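Local atomic coordinates of glutathione synthetase-like effector 30 (Gpa-GSS30-apo) (PDB entry 5OET), a protein that probably acts as a secreted effector of a plant-parasitic nematode and resembles glutathione synthetase, the ATP-dependent ligase that joins gamma-glutamylcysteine to glycine. Residues A[99-102]-A[103-107]; A[265-268]-A[269-272]; A[338-341]-A[342-345]; A[349-352]-A[353-356]. All coordinates share one frame; numbering follows the deposited sequence.

Contact 1 (A[99-102]-A[103-107]); sequences KLFQ and QAVDV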
# COMPACT_ATOMS: atom_id res chain seq x y z
N LYS A 99 16.07 -22.45 -16.40
CA LYS A 99 17.49 -22.35 -16.75
C LYS A 99 17.84 -20.96 -17.22
O LYS A 99 18.87 -20.42 -16.82
CB LYS A 99 17.92 -23.42 -17.77
CG LYS A 99 18.33 -24.72 -17.07
CD LYS A 99 18.45 -25.94 -17.97
CE LYS A 99 18.54 -27.19 -17.11
NZ LYS A 99 19.40 -28.24 -17.71
N LEU A 100 16.95 -20.38 -18.02
CA LEU A 100 17.17 -19.05 -18.61
C LEU A 100 17.12 -17.92 -17.57
O LEU A 100 17.87 -16.95 -17.64
CB LEU A 100 16.17 -18.78 -19.75
CG LEU A 100 16.05 -19.84 -20.85
CD1 LEU A 100 15.23 -19.26 -22.00
CD2 LEU A 100 17.39 -20.36 -21.34
N PHE A 101 16.21 -18.05 -16.61
CA PHE A 101 16.15 -17.12 -15.50
C PHE A 101 17.45 -17.16 -14.71
O PHE A 101 17.99 -16.13 -14.36
CB PHE A 101 14.98 -17.45 -14.58
CG PHE A 101 14.92 -16.61 -13.34
CD1 PHE A 101 14.23 -15.41 -13.34
CD2 PHE A 101 15.57 -17.02 -12.17
CE1 PHE A 101 14.16 -14.63 -12.19
CE2 PHE A 101 15.51 -16.23 -11.02
CZ PHE A 101 14.80 -15.04 -11.03
N GLN A 102 17.93 -18.36 -14.42
CA GLN A 102 19.20 -18.49 -13.73
C GLN A 102 20.34 -17.93 -14.60
O GLN A 102 21.22 -17.26 -14.11
CB GLN A 102 19.45 -19.95 -13.30
CG GLN A 102 20.37 -20.13 -12.10
CD GLN A 102 20.02 -19.22 -10.93
OE1 GLN A 102 20.91 -18.60 -10.33
NE2 GLN A 102 18.71 -19.09 -10.62
N GLN A 103 20.29 -18.17 -15.90
CA GLN A 103 21.27 -17.62 -16.83
C GLN A 103 21.27 -16.09 -16.80
O GLN A 103 22.35 -15.47 -16.83
CB GLN A 103 21.00 -18.14 -18.25
CG GLN A 103 22.13 -17.97 -19.24
CD GLN A 103 21.70 -18.24 -20.67
OE1 GLN A 103 20.74 -18.98 -20.94
NE2 GLN A 103 22.44 -17.66 -21.62
N ALA A 104 20.09 -15.47 -16.72
CA ALA A 104 20.00 -14.00 -16.63
C ALA A 104 20.48 -13.43 -15.28
O ALA A 104 21.18 -12.41 -15.22
CB ALA A 104 18.57 -13.54 -16.88
N VAL A 105 20.06 -14.07 -14.20
CA VAL A 105 20.51 -13.70 -12.87
C VAL A 105 22.02 -13.83 -12.75
O VAL A 105 22.64 -12.93 -12.23
CB VAL A 105 19.81 -14.55 -11.79
CG1 VAL A 105 20.52 -14.47 -10.44
CG2 VAL A 105 18.36 -14.10 -11.67
N ASP A 106 22.59 -14.92 -13.25
CA ASP A 106 24.02 -15.20 -13.11
C ASP A 106 24.95 -14.23 -13.86
O ASP A 106 26.07 -14.00 -13.43
CB ASP A 106 24.36 -16.64 -13.55
CG ASP A 106 23.84 -17.71 -12.58
OD1 ASP A 106 23.69 -17.41 -11.37
OD2 ASP A 106 23.58 -18.86 -13.05
N VAL A 107 24.48 -13.68 -14.98
CA VAL A 107 25.33 -12.84 -15.83
C VAL A 107 25.32 -11.36 -15.40
O VAL A 107 26.11 -10.54 -15.91
CB VAL A 107 24.96 -13.02 -17.33
CG1 VAL A 107 23.69 -12.25 -17.71
CG2 VAL A 107 26.12 -12.63 -18.21
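F101 and V105 meet one turn apart on helix 98-119, a long alpha-helix that packs against the large mixed sheet of the glutathione synthetase-like fold. Four consecutive i to i+4 backbone bonds run through this part of it, from Q103 N to K99 O, A104 N to L100 O, V105 N to F101 O and D106 N to Q102 O. The third spans 2.9 Å between V105 N and F101 O.

Apolar contact follows the same spacing. F101 has CG anti to its own N (chi1 175°), which brings one face of the ring against V105. The pair faces the sheet: V105 and A104 touch I477, F101 and A104 touch L475, and H498 meets the F101 ring edge-to-face. L100 and Q103 run next to each other in the same direction, with L100 CD2 3.6 Å from Q103 OE1; both touch strand 179-188, on Y179 and L181 respectively.

The CH-pi contact is made by one methyl of V105. Its CG2 stands 3.9 Å from the F101 ring centroid, over the face but displaced toward the rim, and its closest ring atom is F101 CE2, at 3.6 Å.

Contact 2 (A[265-268]-A[269-272]); sequences ITHQ and LESI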
# COMPACT_ATOMS: atom_id res chain seq x y z
N ILE A 265 11.62 3.24 -1.42
CA ILE A 265 13.04 2.97 -1.17
C ILE A 265 13.39 3.46 0.22
O ILE A 265 14.04 2.73 0.97
CB ILE A 265 13.98 3.57 -2.25
CG1 ILE A 265 13.79 2.82 -3.56
CG2 ILE A 265 15.43 3.42 -1.86
CD1 ILE A 265 14.22 3.59 -4.78
N THR A 266 12.93 4.67 0.58
CA THR A 266 13.24 5.27 1.87
C THR A 266 12.59 4.52 3.01
O THR A 266 13.12 4.54 4.12
CB THR A 266 12.81 6.75 1.98
OG1 THR A 266 11.38 6.85 1.96
CG2 THR A 266 13.42 7.59 0.86
N HIS A 267 11.45 3.88 2.77
CA HIS A 267 10.82 3.07 3.83
C HIS A 267 11.72 1.89 4.16
O HIS A 267 11.80 1.49 5.32
CB HIS A 267 9.42 2.60 3.47
CG HIS A 267 8.49 3.70 3.06
ND1 HIS A 267 7.40 3.48 2.23
CD2 HIS A 267 8.50 5.02 3.33
CE1 HIS A 267 6.78 4.63 2.02
NE2 HIS A 267 7.43 5.58 2.67
N GLN A 268 12.44 1.36 3.17
CA GLN A 268 13.44 0.33 3.44
C GLN A 268 14.73 0.86 4.07
O GLN A 268 15.32 0.19 4.91
CB GLN A 268 13.75 -0.47 2.17
CG GLN A 268 12.61 -1.38 1.71
CD GLN A 268 12.20 -2.37 2.78
OE1 GLN A 268 13.03 -3.11 3.30
NE2 GLN A 268 10.92 -2.36 3.14
N LEU A 269 15.17 2.04 3.65
CA LEU A 269 16.39 2.66 4.18
C LEU A 269 16.30 2.93 5.69
O LEU A 269 17.26 2.71 6.41
CB LEU A 269 16.68 3.97 3.44
CG LEU A 269 17.98 4.71 3.72
CD1 LEU A 269 19.19 3.83 3.44
CD2 LEU A 269 18.07 5.97 2.87
N GLU A 270 15.12 3.37 6.15
CA GLU A 270 14.82 3.54 7.58
C GLU A 270 15.02 2.29 8.43
O GLU A 270 15.58 2.35 9.50
CB GLU A 270 13.37 3.96 7.75
CG GLU A 270 13.06 5.37 7.30
CD GLU A 270 11.60 5.61 7.02
OE1 GLU A 270 10.75 4.83 7.50
OE2 GLU A 270 11.28 6.61 6.34
N SER A 271 14.51 1.16 7.97
CA SER A 271 14.58 -0.08 8.74
C SER A 271 15.90 -0.87 8.58
O SER A 271 16.02 -1.94 9.15
CB SER A 271 13.40 -0.96 8.34
OG SER A 271 13.54 -1.35 6.98
N ILE A 272 16.86 -0.38 7.79
CA ILE A 272 18.20 -0.99 7.74
C ILE A 272 19.26 -0.07 8.35
O ILE A 272 20.45 -0.20 8.03
CB ILE A 272 18.61 -1.44 6.30
CG1 ILE A 272 18.93 -0.26 5.37
CG2 ILE A 272 17.53 -2.32 5.68
CD1 ILE A 272 19.48 -0.69 4.01
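L269 N bonds to I265 O at 3.0 Å and E270 N to T266 O at 3.1 Å, two alpha-helical bonds after which the backbone bonds of S271 N and I272 N, both to Q268 O, are weak. Q268 O, two residues on from T266, thus draws three donors. S271 OG reaches it at 3.1 Å, whereas S271 N and I272 N, each 3.3 Å from Q268 O, make strongly bent bonds. The hydroxyl approaches well to the side of the carbonyl, with a C=O...OG angle of 117°. It can do so because chi1 of S271 (65°) sets OG between the backbone N and the carbonyl carbon, folding it back over the preceding turn.

This is the C-terminal part of helix 259-270, the crossover helix of a beta-alpha-beta unit between the parallel strands 246-251 and 279-283. Its inner side is apolar: L269 packs on I247 and C279, and T266 on F249 and F281, while the T266 hydroxyl bonds back to R263 O within the helix.

On another side, E270 has CG anti to its carbonyl carbon (chi1 -71°), which places CG beside T266 O; the extended chain beyond it carries the carboxylate to the H267 ring. There OE2 lies at the ring edge, near its plane and 4.4 Å from H267 CD2. Both residues belong to the dimer interface. E270 OE2 forms a salt bridge with R206 of the second subunit, and the H267 ring meets W57 of that subunit edge-to-face. Q268 turns elsewhere, its OE1 hydrogen-bonded to T227 OG1 of helix 225-240.

Contact 3 (A[338-341]-A[342-345]); sequences TPPY and IFAL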
# COMPACT_ATOMS: atom_id res chain seq x y z
N THR A 338 24.20 8.97 -9.42
CA THR A 338 23.50 7.67 -9.45
C THR A 338 22.84 7.36 -10.81
O THR A 338 21.62 7.25 -10.87
CB THR A 338 22.38 7.64 -8.37
OG1 THR A 338 21.37 8.60 -8.72
CG2 THR A 338 22.93 7.94 -6.95
N PRO A 339 23.59 7.20 -11.90
CA PRO A 339 25.03 7.33 -11.93
C PRO A 339 25.41 8.65 -12.57
O PRO A 339 24.55 9.37 -13.04
CB PRO A 339 25.44 6.14 -12.81
CG PRO A 339 24.30 6.01 -13.78
CD PRO A 339 23.10 6.69 -13.18
N PRO A 340 26.70 8.95 -12.62
CA PRO A 340 27.06 10.20 -13.31
C PRO A 340 26.74 10.17 -14.79
O PRO A 340 26.50 9.11 -15.35
CB PRO A 340 28.57 10.34 -13.05
CG PRO A 340 29.03 9.04 -12.48
CD PRO A 340 27.83 8.36 -11.89
N TYR A 341 26.74 11.33 -15.42
CA TYR A 341 26.27 11.46 -16.80
C TYR A 341 27.02 10.61 -17.82
O TYR A 341 26.40 10.15 -18.78
CB TYR A 341 26.23 12.94 -17.26
CG TYR A 341 24.83 13.46 -17.27
CD1 TYR A 341 23.97 13.13 -18.31
CD2 TYR A 341 24.33 14.26 -16.23
CE1 TYR A 341 22.66 13.59 -18.33
CE2 TYR A 341 23.02 14.74 -16.24
CZ TYR A 341 22.19 14.39 -17.30
OH TYR A 341 20.89 14.84 -17.36
N ILE A 342 28.31 10.38 -17.61
CA ILE A 342 29.13 9.51 -18.48
C ILE A 342 28.47 8.16 -18.79
O ILE A 342 28.65 7.61 -19.89
CB ILE A 342 30.56 9.30 -17.91
CG1 ILE A 342 31.46 8.56 -18.89
CG2 ILE A 342 30.54 8.52 -16.60
CD1 ILE A 342 31.69 9.29 -20.18
N PHE A 343 27.67 7.65 -17.85
CA PHE A 343 27.01 6.36 -18.02
C PHE A 343 25.90 6.41 -19.05
O PHE A 343 25.61 5.38 -19.67
CB PHE A 343 26.47 5.84 -16.70
CG PHE A 343 27.52 5.26 -15.82
CD1 PHE A 343 28.42 6.07 -15.17
CD2 PHE A 343 27.62 3.90 -15.66
CE1 PHE A 343 29.39 5.54 -14.36
CE2 PHE A 343 28.59 3.37 -14.84
CZ PHE A 343 29.49 4.18 -14.19
N ALA A 344 25.29 7.58 -19.25
CA ALA A 344 24.32 7.76 -20.33
C ALA A 344 24.94 7.53 -21.71
O ALA A 344 24.25 7.03 -22.60
CB ALA A 344 23.70 9.14 -20.26
N LEU A 345 26.21 7.90 -21.87
CA LEU A 345 26.95 7.64 -23.11
C LEU A 345 27.26 6.12 -23.29
O LEU A 345 27.19 5.59 -24.40
CB LEU A 345 28.24 8.48 -23.12
CG LEU A 345 29.03 8.58 -24.43
CD1 LEU A 345 28.20 9.16 -25.55
CD2 LEU A 345 30.28 9.42 -24.22
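P339 and F343 form the apolar centre of this turn, the proline lying over one face of the phenyl ring. P339 CB stands 4.0 Å from the F343 ring centroid, displaced toward the rim in a CH-pi contact, while P339 CG packs against F343 CB at 3.6 Å. The peptide bond before P339 is cis, and two prolines in succession carry the chain from strand 336-337 into the short, weakly bonded helix 342-345. F343 has CG anti to its carbonyl carbon (chi1 -77°), which directs the ring back along the incoming chain. The P340 ring flanks the phenyl ring, with P340 CG 4.0 Å from F343 CE1. Around this group M485 touches both P340 and F343, and F163 meets the F343 ring with the planes at about 45°.

Farther out, Y341 CD1 lies 4.4 Å from A344 CB, and the tyrosine ring stacks on F328.

The polar edge is made by the backbone. F343 N bonds to P340 O at 3.1 Å, and A344 N to Y341 O at 2.8 Å. Y341 N is held by D331 OD2.

Both bonds across the turn are of the i to i+3 kind, and the one that follows within 342-345, from L345 N to I342 O, is weak. The shape of this bend therefore probably owes much to the two rigid proline rings and the phenyl ring packed against them.

Contact 4 (A[349-352]-A[353-356]); sequences KRMQ and QVFT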
# COMPACT_ATOMS: atom_id res chain seq x y z
N LYS A 349 22.08 2.73 -27.40
CA LYS A 349 21.85 1.50 -28.13
C LYS A 349 22.95 1.30 -29.16
O LYS A 349 23.21 0.18 -29.55
CB LYS A 349 20.48 1.52 -28.80
CG LYS A 349 19.72 0.21 -28.75
CD LYS A 349 18.23 0.50 -28.72
CE LYS A 349 17.78 1.07 -27.37
NZ LYS A 349 16.84 2.19 -27.61
N ARG A 350 23.57 2.39 -29.60
CA ARG A 350 24.79 2.33 -30.41
C ARG A 350 25.88 1.48 -29.73
O ARG A 350 26.50 0.63 -30.34
CB ARG A 350 25.29 3.75 -30.67
CG ARG A 350 26.67 3.89 -31.31
CD ARG A 350 26.79 3.10 -32.58
NE ARG A 350 28.13 3.21 -33.14
CZ ARG A 350 28.58 2.53 -34.20
NH1 ARG A 350 27.80 1.67 -34.83
NH2 ARG A 350 29.81 2.71 -34.63
N MET A 351 26.08 1.73 -28.45
CA MET A 351 27.12 1.09 -27.67
C MET A 351 26.81 -0.36 -27.43
O MET A 351 27.69 -1.19 -27.42
CB MET A 351 27.22 1.80 -26.31
CG MET A 351 28.38 1.38 -25.44
SD MET A 351 29.90 2.01 -26.13
CE MET A 351 30.53 0.61 -27.07
N GLN A 352 25.54 -0.64 -27.20
CA GLN A 352 25.08 -2.00 -27.00
C GLN A 352 25.32 -2.81 -28.27
O GLN A 352 25.77 -3.95 -28.22
CB GLN A 352 23.61 -2.00 -26.61
CG GLN A 352 23.36 -1.36 -25.24
CD GLN A 352 21.89 -1.15 -24.94
OE1 GLN A 352 21.10 -2.09 -25.01
NE2 GLN A 352 21.52 0.07 -24.60
N GLN A 353 25.04 -2.18 -29.41
CA GLN A 353 25.33 -2.76 -30.71
C GLN A 353 26.83 -2.89 -30.94
O GLN A 353 27.28 -3.89 -31.49
CB GLN A 353 24.66 -1.93 -31.82
CG GLN A 353 24.85 -2.44 -33.24
CD GLN A 353 25.84 -1.62 -34.05
OE1 GLN A 353 25.79 -0.39 -34.05
NE2 GLN A 353 26.76 -2.30 -34.73
N VAL A 354 27.61 -1.90 -30.51
CA VAL A 354 29.08 -1.98 -30.60
C VAL A 354 29.65 -3.13 -29.77
O VAL A 354 30.62 -3.74 -30.19
CB VAL A 354 29.77 -0.62 -30.27
CG1 VAL A 354 31.29 -0.78 -30.12
CG2 VAL A 354 29.48 0.42 -31.35
N PHE A 355 29.06 -3.46 -28.63
CA PHE A 355 29.54 -4.60 -27.83
C PHE A 355 29.33 -5.98 -28.47
O PHE A 355 29.92 -6.94 -28.01
CB PHE A 355 28.92 -4.60 -26.41
CG PHE A 355 29.55 -3.59 -25.48
CD1 PHE A 355 30.92 -3.53 -25.31
CD2 PHE A 355 28.77 -2.70 -24.77
CE1 PHE A 355 31.48 -2.61 -24.46
CE2 PHE A 355 29.34 -1.78 -23.91
CZ PHE A 355 30.69 -1.73 -23.75
N THR A 356 28.48 -6.06 -29.50
CA THR A 356 28.26 -7.31 -30.24
C THR A 356 29.31 -7.61 -31.30
O THR A 356 29.34 -8.71 -31.83
CB THR A 356 26.85 -7.36 -30.89
OG1 THR A 356 26.76 -6.42 -31.99
CG2 THR A 356 25.78 -7.08 -29.85
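Helix 349-354, a short element wedged between helices 98-119 and 122-127 and strand 443-447, carries a Met-aromatic contact between M351 and F355. M351 has CG anti to its N (chi1 -172°), then bends twice and lays CE over the centre of the F355 ring, 4.1 Å from the centroid. The sulfur is more oblique, with SD 4.9 Å from that centroid. The same methyl lies 3.4 Å from V354 CG1, while M351 CG touches F355 CE2. Y115 of helix 98-119 meets the F355 ring edge-to-face.

A second cluster forms round R350. V354 CG2 sits over the centre of one guanidinium face, 3.6 Å from R350 NE, and Q353 OE1 comes to the edge of the group, taking a weak, bent bond from R350 NH1 at 3.0 Å. R350 NE is held by A128 O, and Q353 NE2 by G384 O.

Farther along, T356 OG1 bonds to Q353 O at 2.6 Å, on a lone pair in the carbonyl plane, and T356 N shares that acceptor.

The guanidinium is thus covered by a methyl on one face, bonded through NE to A128 O and weakly through NH1 to Q353 OE1, both neutral oxygens, an arrangement that orients the group without a carboxylate among these partners.

The four contacts follow one another along the chain, and only contacts 3 and 4 touch: the helices 342-345 and 349-354 are consecutive, L345 O lies 4.2 Å from M351 CB, and the centres of the two contacts are about 16 Å apart. L345 and M351 also share L125 of helix 122-127. Contact 1 is about 12 Å from contact 4 at the nearest atoms, yet helix 98-119 joins them, since its later residues L114, Y115 and A118 pack on F355. Contact 2 stands apart at the dimer interface, its centre about 36 Å from that of contact 4, on the opposite side of the chain's centre. The magnesium site, formed by H406 and E426, includes no residue of the four contacts.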